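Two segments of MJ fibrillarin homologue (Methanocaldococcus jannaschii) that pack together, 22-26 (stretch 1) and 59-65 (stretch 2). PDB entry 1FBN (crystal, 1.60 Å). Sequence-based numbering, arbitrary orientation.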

# COMPACT_ATOMS: atom_id res chain seq x y z
N LEU A 22 7.00 -17.13 14.83
CA LEU A 22 7.11 -16.25 13.67
C LEU A 22 5.87 -15.39 13.47
O LEU A 22 4.74 -15.86 13.60
N LYS A 23 6.09 -14.12 13.16
CA LYS A 23 4.99 -13.20 12.93
C LYS A 23 4.48 -13.39 11.51
O LYS A 23 5.26 -13.46 10.56
N ARG A 24 3.16 -13.51 11.37
CA ARG A 24 2.53 -13.70 10.07
C ARG A 24 1.21 -12.95 9.98
O ARG A 24 0.50 -12.82 10.98
N ILE A 25 0.89 -12.44 8.80
CA ILE A 25 -0.37 -11.72 8.59
C ILE A 25 -1.05 -12.17 7.31
O ILE A 25 -0.41 -12.73 6.42
N ALA A 26 -2.35 -11.90 7.21
CA ALA A 26 -3.11 -12.30 6.04
C ALA A 26 -4.34 -11.43 5.84
O ALA A 26 -4.68 -10.60 6.70
N LEU A 59 3.92 -3.10 2.04
CA LEU A 59 2.89 -2.78 3.03
C LEU A 59 2.87 -3.88 4.10
O LEU A 59 2.77 -3.58 5.29
N ALA A 60 2.99 -5.14 3.67
CA ALA A 60 3.03 -6.26 4.62
C ALA A 60 4.29 -6.13 5.48
O ALA A 60 4.26 -6.37 6.68
N ALA A 61 5.40 -5.73 4.85
CA ALA A 61 6.67 -5.54 5.53
C ALA A 61 6.55 -4.48 6.62
O ALA A 61 7.06 -4.65 7.73
N ALA A 62 5.84 -3.39 6.30
CA ALA A 62 5.63 -2.29 7.23
C ALA A 62 4.83 -2.76 8.44
O ALA A 62 5.16 -2.42 9.58
N ILE A 63 3.78 -3.54 8.19
CA ILE A 63 2.95 -4.07 9.27
C ILE A 63 3.76 -5.03 10.14
O ILE A 63 3.75 -4.93 11.36
N ILE A 64 4.50 -5.94 9.50
CA ILE A 64 5.33 -6.92 10.22
C ILE A 64 6.37 -6.20 11.08
O ILE A 64 6.63 -6.60 12.21
N LYS A 65 6.92 -5.10 10.55
CA LYS A 65 7.92 -4.31 11.26
C LYS A 65 7.40 -3.29 12.26
O LYS A 65 8.16 -2.43 12.73

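The packing between these two stretches is almost wholly apolar. An extended segment, entering a strand at its end, lies against the last turns of a helix, and no hydrogen bond crosses between them. Three backbone bonds run within the second stretch: Ile63 N donates to Leu59 O at 3.1 Å, Ile64 N to Ala60 O at 2.9 Å, and Lys65 N to Ala61 O at 2.9 Å. Across the stretches the contacts are van der Waals ones, burying about 259 Å² summed over both sides.

The apolar contacts centre on Ile25, a buried strand residue whose CA-to-CB bond points toward the helix. Its chi1 is p and its chi2 t, so the side chain reaches out to the helix in an extended form. At its tip, CD1 lies 3.9 Å from the CA of Ala60 and 4.0 Å from the CB of the same residue, while Ile63 CG2 also lies 3.9 Å from Ile25 CD1. The other branch is used as well: Ile25 CG2 comes within 4.2 Å of Ile64 CD1. A beta-branched residue is at home in a strand, and here both branches face the helix: Ile25 CG2 also lies 4.2 Å from Ile63 CG2, so the two arms share that neighbour.

On the helix, Ala60 suits its place because a lone methyl leaves the backbone accessible, allowing Ile25 CD1 to approach the alpha carbon itself. The CB of Ala60 points sideways, yet lies 4.0 Å from Ile25 CD1. Ile63, with chi1 m and chi2 t, points toward the strand segment and presents its CG2 methyl to Ile25. Ile64 is the more heavily covered of the two helix isoleucines. Its CA-to-CB bond points sideways, but with both chi1 and chi2 m the end of its side chain comes nearer to the other stretch, bringing CD1 into contact with several residues.

A second kind of contact sets this methyl against backbone. Ile64 CD1 lies 3.8 Å from Lys23 O and 4.3 Å from Arg24 N, van der Waals approaches in which the methyl rests on the chain leading to Ile25. Lys23 adds the aliphatic base of its side chain, its CB being 4.2 Å from Ile64 CD1. Its CA-to-CB bond points toward the helix, and with chi1 m and the remaining angles t the chain is fully extended. Lysine suits this exposed margin, since its methylenes can lie near apolar neighbours while the ammonium stays at the surface.

The charged groups find no partner across the interface. Arg24 points away from the helix, as expected beside inward-pointing neighbours in an extended chain, and its NH2 is hydrogen-bonded to a residue just outside the stretches. Lys65, the first residue to leave helical geometry, also points away; its all-m side chain is curled, and NZ is hydrogen-bonded elsewhere in the structure.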

# COMPACT_ATOMS: atom_id res chain seq x y z
CB LEU A 22 7.37 -17.07 12.40
CG LEU A 22 8.50 -18.10 12.50
CD1 LEU A 22 8.70 -18.77 11.15
CD2 LEU A 22 9.79 -17.43 12.96
CB LYS A 23 5.44 -11.75 13.15
CG LYS A 23 5.89 -11.47 14.57
CD LYS A 23 6.28 -10.01 14.78
CE LYS A 23 6.68 -9.74 16.23
NZ LYS A 23 7.08 -8.32 16.49
CB ARG A 24 2.30 -15.19 9.82
CG ARG A 24 3.29 -15.81 8.88
CD ARG A 24 3.06 -17.30 8.76
NE ARG A 24 3.73 -18.01 9.83
CZ ARG A 24 4.70 -18.89 9.64
NH1 ARG A 24 5.10 -19.18 8.41
NH2 ARG A 24 5.28 -19.47 10.67
CB ILE A 25 -0.19 -10.18 8.53
CG1 ILE A 25 0.73 -9.79 7.38
CG2 ILE A 25 0.28 -9.64 9.89
CD1 ILE A 25 0.83 -8.29 7.17
CB ALA A 26 -3.53 -13.76 6.18
CB LEU A 59 1.52 -2.63 2.35
CG LEU A 59 0.35 -2.21 3.25
CD1 LEU A 59 0.72 -1.00 4.09
CD2 LEU A 59 -0.87 -1.92 2.39
CB ALA A 60 3.04 -7.58 3.88
CB ALA A 61 7.76 -5.15 4.54
CB ALA A 62 4.93 -1.13 6.54
CB ILE A 63 1.68 -4.77 8.72
CG1 ILE A 63 0.78 -3.75 8.02
CG2 ILE A 63 0.91 -5.44 9.86
CD1 ILE A 63 -0.42 -4.36 7.32
CB ILE A 64 6.05 -7.90 9.24
CG1 ILE A 64 5.04 -8.85 8.58
CG2 ILE A 64 7.12 -8.72 9.96
CD1 ILE A 64 4.41 -9.87 9.53
CB LYS A 65 8.87 -3.63 10.26
CG LYS A 65 9.78 -4.59 9.50
CD LYS A 65 10.66 -5.43 10.43
CE LYS A 65 11.50 -4.57 11.38
NZ LYS A 65 12.36 -3.57 10.69